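Alpha-1,2-Mannosidase (Trichoderma reesei, PDB 1HCU) probably trims terminal alpha-1,2-linked mannose residues from high-mannose N-glycans in a calcium-dependent hydrolysis, as a glycosyl hydrolase of family 47. Local coordinates at residues N102-D114 against S180-T192. Residues are numbered along the deposited sequence; the frame is centred on the assembly and turned at random.
Sequences NIRYLGGLLSAYD and SLVLEWTRLSDLT
L110 is the bump that fills the hollow formed by E184, R187, L188 and L191, a knob-into-hole fit. L110 CD2 reaches down to the backbone and lies 3.4 Å from E184 O. The other branch, L110 CD1, meets L188 CD1 at 4.2 Å. E184 returns the fit as a knob among N102, I103, L106 and L110. The two knobs interlock helices 102-114 and 182-192, which run in roughly the same direction at 40°, with axes 9.8 Å apart.

At one end the N102 amide lies at the edge of the W185 ring, its plane turned 33° from that of the indole. N102 OD1 is 3.0 Å from W185 NE1. The CG of N102 stands anti to its own backbone N (chi1 171°), which carries the amide over to L181 CD2. L106 CD2 packs 3.7 Å from W185 CD1, the two side chains crossing at about a right angle.

At the other end R187 grips D114 side-on in a salt bridge. R187 NE donates to the syn lone pair of D114 OD2 at 3.0 Å, while R187 NH2 meets D114 OD1 from above the carboxylate plane. L191 CD1 lies against one face of the R187 guanidinium, toward its rim, and L191 CD2 reaches Y113 CD2 at 3.8 Å. With an alanine in place of R187, the buried D114 carboxylate would probably lose its two-nitrogen grip, and a gap would be likely to open beside L110 CD2, where CG now packs.

Both helices belong to the (alpha/alpha)7 barrel of glycosyl hydrolase family 47. I103 lies beside T485, a calcium ligand, and E100, a predicted proton donor. Helix 127-144 packs against L110, Y113 and L188. Helices 245-257 and 196-209 both pack against helix 182-192, touching E184 and W185 respectively.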
ATOM      1  N   ASN A 102      -5.987   3.105  10.199  1.00 12.61           N
ATOM      2  CA  ASN A 102      -6.705   3.846   9.179  1.00  9.76           C
ATOM      3  C   ASN A 102      -6.763   3.149   7.824  1.00 10.01           C
ATOM      4  O   ASN A 102      -7.843   2.938   7.270  1.00 11.44           O
ATOM      5  CB  ASN A 102      -6.057   5.225   9.010  1.00  9.91           C
ATOM      6  CG  ASN A 102      -6.611   5.983   7.821  1.00 12.06           C
ATOM      7  OD1 ASN A 102      -7.720   6.520   7.868  1.00 15.15           O
ATOM      8  ND2 ASN A 102      -5.851   6.010   6.738  1.00 10.64           N
ATOM      9  N   ILE A 103      -5.599   2.804   7.286  1.00 10.86           N
ATOM     10  CA  ILE A 103      -5.524   2.178   5.972  1.00 12.11           C
ATOM     11  C   ILE A 103      -6.154   0.785   5.892  1.00 12.86           C
ATOM     12  O   ILE A 103      -6.711   0.411   4.852  1.00 11.56           O
ATOM     13  CB  ILE A 103      -4.047   2.121   5.469  1.00 12.21           C
ATOM     14  CG1 ILE A 103      -3.232   1.134   6.307  1.00 10.84           C
ATOM     15  CG2 ILE A 103      -3.426   3.513   5.536  1.00  9.23           C
ATOM     16  CD1 ILE A 103      -1.801   0.935   5.815  1.00 13.58           C
ATOM     17  N   ARG A 104      -6.078   0.025   6.982  1.00 13.44           N
ATOM     18  CA  ARG A 104      -6.653  -1.326   7.000  1.00 14.00           C
ATOM     19  C   ARG A 104      -8.134  -1.365   7.379  1.00 13.54           C
ATOM     20  O   ARG A 104      -8.987  -1.726   6.571  1.00 14.44           O
ATOM     21  CB  ARG A 104      -5.885  -2.232   7.971  1.00 14.07           C
ATOM     22  CG  ARG A 104      -4.489  -2.634   7.536  1.00 15.93           C
ATOM     23  CD  ARG A 104      -3.959  -3.722   8.457  1.00 18.51           C
ATOM     24  NE  ARG A 104      -2.626  -4.170   8.079  1.00 23.10           N
ATOM     25  CZ  ARG A 104      -1.566  -3.374   8.018  1.00 25.52           C
ATOM     26  NH1 ARG A 104      -1.695  -2.088   8.316  1.00 23.80           N
ATOM     27  NH2 ARG A 104      -0.381  -3.860   7.663  1.00 25.11           N
ATOM     28  N   TYR A 105      -8.435  -0.992   8.616  1.00 11.66           N
ATOM     29  CA  TYR A 105      -9.805  -1.039   9.105  1.00 13.33           C
ATOM     30  C   TYR A 105     -10.757  -0.034   8.460  1.00 13.21           C
ATOM     31  O   TYR A 105     -11.732  -0.415   7.816  1.00 12.49           O
ATOM     32  CB  TYR A 105      -9.791  -0.886  10.626  1.00 11.97           C
ATOM     33  CG  TYR A 105      -9.154  -2.075  11.320  1.00 14.58           C
ATOM     34  CD1 TYR A 105      -7.939  -1.956  11.996  1.00 14.02           C
ATOM     35  CD2 TYR A 105      -9.793  -3.320  11.325  1.00 16.57           C
ATOM     36  CE1 TYR A 105      -7.378  -3.055  12.672  1.00 15.50           C
ATOM     37  CE2 TYR A 105      -9.246  -4.416  11.993  1.00 16.72           C
ATOM     38  CZ  TYR A 105      -8.043  -4.279  12.671  1.00 15.24           C
ATOM     39  OH  TYR A 105      -7.543  -5.352  13.381  1.00 13.51           O
ATOM     40  N   LEU A 106     -10.466   1.245   8.628  1.00 13.24           N
ATOM     41  CA  LEU A 106     -11.292   2.277   8.049  1.00 15.51           C
ATOM     42  C   LEU A 106     -11.363   2.075   6.525  1.00 14.36           C
ATOM     43  O   LEU A 106     -12.443   2.082   5.930  1.00 14.31           O
ATOM     44  CB  LEU A 106     -10.702   3.644   8.410  1.00 18.04           C
ATOM     45  CG  LEU A 106     -11.615   4.840   8.191  1.00 23.06           C
ATOM     46  CD1 LEU A 106     -12.926   4.582   8.921  1.00 25.37           C
ATOM     47  CD2 LEU A 106     -10.948   6.125   8.691  1.00 23.22           C
ATOM     48  N   GLY A 107     -10.209   1.870   5.896  1.00 14.54           N
ATOM     49  CA  GLY A 107     -10.186   1.651   4.454  1.00 11.96           C
ATOM     50  C   GLY A 107     -10.965   0.414   4.047  1.00 10.05           C
ATOM     51  O   GLY A 107     -11.774   0.450   3.120  1.00  9.57           O
ATOM     52  N   GLY A 108     -10.725  -0.689   4.751  1.00 10.22           N
ATOM     53  CA  GLY A 108     -11.411  -1.934   4.443  1.00 11.26           C
ATOM     54  C   GLY A 108     -12.922  -1.858   4.575  1.00 11.28           C
ATOM     55  O   GLY A 108     -13.644  -2.406   3.743  1.00 12.28           O
ATOM     56  N   LEU A 109     -13.399  -1.180   5.619  1.00 12.14           N
ATOM     57  CA  LEU A 109     -14.835  -1.036   5.872  1.00 12.93           C
ATOM     58  C   LEU A 109     -15.477  -0.140   4.821  1.00 12.28           C
ATOM     59  O   LEU A 109     -16.561  -0.431   4.327  1.00 13.44           O
ATOM     60  CB  LEU A 109     -15.077  -0.450   7.273  1.00 12.64           C
ATOM     61  CG  LEU A 109     -14.698  -1.314   8.487  1.00 15.44           C
ATOM     62  CD1 LEU A 109     -14.599  -0.449   9.756  1.00 13.48           C
ATOM     63  CD2 LEU A 109     -15.733  -2.424   8.662  1.00 13.28           C
ATOM     64  N   LEU A 110     -14.799   0.951   4.482  1.00 13.16           N
ATOM     65  CA  LEU A 110     -15.315   1.890   3.492  1.00 14.57           C
ATOM     66  C   LEU A 110     -15.319   1.335   2.064  1.00 13.68           C
ATOM     67  O   LEU A 110     -16.267   1.574   1.311  1.00 14.32           O
ATOM     68  CB  LEU A 110     -14.518   3.201   3.544  1.00 18.49           C
ATOM     69  CG  LEU A 110     -15.098   4.389   4.330  1.00 21.67           C
ATOM     70  CD1 LEU A 110     -15.597   3.969   5.697  1.00 24.61           C
ATOM     71  CD2 LEU A 110     -14.019   5.448   4.462  1.00 23.61           C
ATOM     72  N   SER A 111     -14.283   0.594   1.684  1.00 11.53           N
ATOM     73  CA  SER A 111     -14.246   0.038   0.333  1.00 11.80           C
ATOM     74  C   SER A 111     -15.340  -1.020   0.200  1.00 12.77           C
ATOM     75  O   SER A 111     -16.048  -1.073  -0.809  1.00 12.19           O
ATOM     76  CB  SER A 111     -12.867  -0.564   0.021  1.00 11.30           C
ATOM     77  OG  SER A 111     -12.550  -1.634   0.893  1.00 12.33           O
ATOM     78  N   ALA A 112     -15.491  -1.853   1.229  1.00 12.87           N
ATOM     79  CA  ALA A 112     -16.523  -2.880   1.215  1.00 12.30           C
ATOM     80  C   ALA A 112     -17.887  -2.196   1.133  1.00 12.78           C
ATOM     81  O   ALA A 112     -18.773  -2.635   0.400  1.00 14.73           O
ATOM     82  CB  ALA A 112     -16.441  -3.726   2.477  1.00 11.76           C
ATOM     83  N   TYR A 113     -18.053  -1.112   1.880  1.00 11.69           N
ATOM     84  CA  TYR A 113     -19.320  -0.397   1.860  1.00 12.91           C
ATOM     85  C   TYR A 113     -19.618   0.140   0.454  1.00 14.11           C
ATOM     86  O   TYR A 113     -20.714  -0.061  -0.071  1.00 14.90           O
ATOM     87  CB  TYR A 113     -19.282   0.741   2.877  1.00 13.47           C
ATOM     88  CG  TYR A 113     -20.576   1.505   2.995  1.00 14.29           C
ATOM     89  CD1 TYR A 113     -21.682   0.966   3.651  1.00 14.68           C
ATOM     90  CD2 TYR A 113     -20.690   2.775   2.446  1.00 15.37           C
ATOM     91  CE1 TYR A 113     -22.873   1.688   3.750  1.00 15.59           C
ATOM     92  CE2 TYR A 113     -21.852   3.494   2.535  1.00 14.81           C
ATOM     93  CZ  TYR A 113     -22.942   2.956   3.182  1.00 17.01           C
ATOM     94  OH  TYR A 113     -24.096   3.701   3.217  1.00 18.13           O
ATOM     95  N   ASP A 114     -18.637   0.799  -0.161  1.00 14.63           N
ATOM     96  CA  ASP A 114     -18.827   1.345  -1.498  1.00 15.90           C
ATOM     97  C   ASP A 114     -19.099   0.261  -2.543  1.00 17.72           C
ATOM     98  O   ASP A 114     -19.911   0.458  -3.444  1.00 18.63           O
ATOM     99  CB  ASP A 114     -17.618   2.189  -1.928  1.00 16.84           C
ATOM    100  CG  ASP A 114     -17.634   3.594  -1.327  1.00 17.48           C
ATOM    101  OD1 ASP A 114     -18.731   4.090  -0.996  1.00 19.31           O
ATOM    102  OD2 ASP A 114     -16.555   4.213  -1.206  1.00 18.59           O
ATOM    103  N   SER A 180      -1.401  10.026   4.971  1.00 16.12           N
ATOM    104  CA  SER A 180      -2.112   8.862   4.468  1.00 16.08           C
ATOM    105  C   SER A 180      -3.445   8.687   5.179  1.00 16.40           C
ATOM    106  O   SER A 180      -3.933   7.567   5.318  1.00 16.37           O
ATOM    107  CB  SER A 180      -1.267   7.600   4.642  1.00 16.36           C
ATOM    108  OG  SER A 180      -0.117   7.636   3.817  1.00 19.04           O
ATOM    109  N   LEU A 181      -4.038   9.800   5.608  1.00 15.03           N
ATOM    110  CA  LEU A 181      -5.316   9.780   6.317  1.00 14.05           C
ATOM    111  C   LEU A 181      -6.416  10.519   5.564  1.00 14.80           C
ATOM    112  O   LEU A 181      -7.608  10.227   5.740  1.00 14.75           O
ATOM    113  CB  LEU A 181      -5.145  10.434   7.686  1.00 13.53           C
ATOM    114  CG  LEU A 181      -3.971   9.913   8.507  1.00 13.52           C
ATOM    115  CD1 LEU A 181      -3.834  10.728   9.793  1.00 15.77           C
ATOM    116  CD2 LEU A 181      -4.178   8.446   8.808  1.00 10.34           C
ATOM    117  N   VAL A 182      -6.003  11.473   4.730  1.00 14.82           N
ATOM    118  CA  VAL A 182      -6.920  12.316   3.967  1.00 13.88           C
ATOM    119  C   VAL A 182      -7.926  11.590   3.067  1.00 15.00           C
ATOM    120  O   VAL A 182      -9.100  11.962   3.030  1.00 15.77           O
ATOM    121  CB  VAL A 182      -6.128  13.369   3.130  1.00 12.89           C
ATOM    122  CG1 VAL A 182      -5.155  12.682   2.176  1.00 11.24           C
ATOM    123  CG2 VAL A 182      -7.088  14.248   2.367  1.00 13.24           C
ATOM    124  N   LEU A 183      -7.486  10.554   2.357  1.00 14.29           N
ATOM    125  CA  LEU A 183      -8.387   9.825   1.473  1.00 13.75           C
ATOM    126  C   LEU A 183      -9.550   9.186   2.232  1.00 14.11           C
ATOM    127  O   LEU A 183     -10.714   9.431   1.917  1.00 13.97           O
ATOM    128  CB  LEU A 183      -7.638   8.718   0.720  1.00 14.10           C
ATOM    129  CG  LEU A 183      -8.079   8.387  -0.716  1.00 15.55           C
ATOM    130  CD1 LEU A 183      -7.584   6.983  -1.092  1.00 11.62           C
ATOM    131  CD2 LEU A 183      -9.576   8.467  -0.851  1.00 13.00           C
ATOM    132  N   GLU A 184      -9.253   8.372   3.240  1.00 13.97           N
ATOM    133  CA  GLU A 184     -10.343   7.710   3.943  1.00 15.39           C
ATOM    134  C   GLU A 184     -11.181   8.582   4.861  1.00 14.79           C
ATOM    135  O   GLU A 184     -12.371   8.333   5.033  1.00 15.62           O
ATOM    136  CB  GLU A 184      -9.864   6.440   4.681  1.00 15.50           C
ATOM    137  CG  GLU A 184      -8.437   6.387   5.191  1.00 17.16           C
ATOM    138  CD  GLU A 184      -7.389   6.369   4.094  1.00 17.52           C
ATOM    139  OE1 GLU A 184      -6.829   7.444   3.803  1.00 16.24           O
ATOM    140  OE2 GLU A 184      -7.127   5.282   3.522  1.00 17.64           O
ATOM    141  N   TRP A 185     -10.576   9.621   5.422  1.00 15.88           N
ATOM    142  CA  TRP A 185     -11.302  10.526   6.303  1.00 14.74           C
ATOM    143  C   TRP A 185     -12.210  11.462   5.495  1.00 14.41           C
ATOM    144  O   TRP A 185     -13.293  11.829   5.952  1.00 12.60           O
ATOM    145  CB  TRP A 185     -10.311  11.308   7.175  1.00 13.59           C
ATOM    146  CG  TRP A 185      -9.800  10.470   8.323  1.00 15.45           C
ATOM    147  CD1 TRP A 185      -9.067   9.315   8.242  1.00 12.89           C
ATOM    148  CD2 TRP A 185     -10.068  10.678   9.714  1.00 14.48           C
ATOM    149  NE1 TRP A 185      -8.872   8.792   9.498  1.00 15.32           N
ATOM    150  CE2 TRP A 185      -9.475   9.606  10.421  1.00 14.12           C
ATOM    151  CE3 TRP A 185     -10.756  11.665  10.432  1.00 14.49           C
ATOM    152  CZ2 TRP A 185      -9.551   9.492  11.817  1.00 12.72           C
ATOM    153  CZ3 TRP A 185     -10.833  11.551  11.825  1.00 12.95           C
ATOM    154  CH2 TRP A 185     -10.232  10.473  12.497  1.00 10.82           C
ATOM    155  N   THR A 186     -11.779  11.837   4.293  1.00 13.17           N
ATOM    156  CA  THR A 186     -12.605  12.692   3.449  1.00 13.80           C
ATOM    157  C   THR A 186     -13.760  11.838   2.933  1.00 12.92           C
ATOM    158  O   THR A 186     -14.896  12.297   2.846  1.00 12.51           O
ATOM    159  CB  THR A 186     -11.812  13.267   2.244  1.00 14.28           C
ATOM    160  OG1 THR A 186     -10.854  14.226   2.715  1.00 16.57           O
ATOM    161  CG2 THR A 186     -12.753  13.951   1.261  1.00 11.43           C
ATOM    162  N   ARG A 187     -13.459  10.581   2.621  1.00 14.15           N
ATOM    163  CA  ARG A 187     -14.468   9.642   2.134  1.00 13.58           C
ATOM    164  C   ARG A 187     -15.531   9.453   3.215  1.00 14.47           C
ATOM    165  O   ARG A 187     -16.721   9.410   2.925  1.00 16.23           O
ATOM    166  CB  ARG A 187     -13.819   8.289   1.790  1.00 13.23           C
ATOM    167  CG  ARG A 187     -14.756   7.296   1.112  1.00 11.90           C
ATOM    168  CD  ARG A 187     -15.357   7.916  -0.140  1.00 12.86           C
ATOM    169  NE  ARG A 187     -16.452   7.132  -0.710  1.00 12.23           N
ATOM    170  CZ  ARG A 187     -17.499   7.667  -1.339  1.00 14.11           C
ATOM    171  NH1 ARG A 187     -17.588   8.988  -1.467  1.00 11.77           N
ATOM    172  NH2 ARG A 187     -18.448   6.888  -1.853  1.00 11.03           N
ATOM    173  N   LEU A 188     -15.091   9.349   4.465  1.00 15.12           N
ATOM    174  CA  LEU A 188     -16.019   9.165   5.578  1.00 15.96           C
ATOM    175  C   LEU A 188     -16.969  10.376   5.716  1.00 17.20           C
ATOM    176  O   LEU A 188     -18.176  10.200   5.881  1.00 17.58           O
ATOM    177  CB  LEU A 188     -15.235   8.937   6.885  1.00 11.55           C
ATOM    178  CG  LEU A 188     -16.045   8.570   8.137  1.00  9.61           C
ATOM    179  CD1 LEU A 188     -16.797   7.277   7.898  1.00  6.99           C
ATOM    180  CD2 LEU A 188     -15.130   8.435   9.334  1.00  7.13           C
ATOM    181  N   SER A 189     -16.429  11.595   5.646  1.00 16.29           N
ATOM    182  CA  SER A 189     -17.258  12.798   5.749  1.00 16.48           C
ATOM    183  C   SER A 189     -18.306  12.818   4.647  1.00 17.05           C
ATOM    184  O   SER A 189     -19.458  13.170   4.880  1.00 17.08           O
ATOM    185  CB  SER A 189     -16.418  14.074   5.625  1.00 13.55           C
ATOM    186  OG  SER A 189     -15.573  14.254   6.741  1.00 16.21           O
ATOM    187  N   ASP A 190     -17.898  12.451   3.440  1.00 17.19           N
ATOM    188  CA  ASP A 190     -18.825  12.450   2.321  1.00 19.18           C
ATOM    189  C   ASP A 190     -19.925  11.407   2.506  1.00 20.07           C
ATOM    190  O   ASP A 190     -21.071  11.630   2.123  1.00 20.91           O
ATOM    191  CB  ASP A 190     -18.075  12.192   1.012  1.00 18.33           C
ATOM    192  CG  ASP A 190     -17.319  13.414   0.519  1.00 19.70           C
ATOM    193  OD1 ASP A 190     -16.635  13.298  -0.519  1.00 18.20           O
ATOM    194  OD2 ASP A 190     -17.415  14.484   1.162  1.00 19.22           O
ATOM    195  N   LEU A 191     -19.573  10.275   3.103  1.00 20.65           N
ATOM    196  CA  LEU A 191     -20.528   9.193   3.328  1.00 19.96           C
ATOM    197  C   LEU A 191     -21.453   9.446   4.514  1.00 20.18           C
ATOM    198  O   LEU A 191     -22.615   9.047   4.485  1.00 19.35           O
ATOM    199  CB  LEU A 191     -19.770   7.884   3.537  1.00 20.27           C
ATOM    200  CG  LEU A 191     -19.925   6.785   2.481  1.00 23.26           C
ATOM    201  CD1 LEU A 191     -20.254   7.371   1.123  1.00 23.10           C
ATOM    202  CD2 LEU A 191     -18.638   5.965   2.436  1.00 20.53           C
ATOM    203  N   THR A 192     -20.938  10.118   5.543  1.00 19.11           N
ATOM    204  CA  THR A 192     -21.711  10.409   6.755  1.00 20.17           C
ATOM    205  C   THR A 192     -22.382  11.783   6.771  1.00 20.00           C
ATOM    206  O   THR A 192     -23.368  11.983   7.465  1.00 21.25           O
ATOM    207  CB  THR A 192     -20.827  10.360   8.023  1.00 20.00           C
ATOM    208  OG1 THR A 192     -19.835  11.396   7.940  1.00 19.79           O
ATOM    209  CG2 THR A 192     -20.139   9.005   8.165  1.00 17.34           C
TER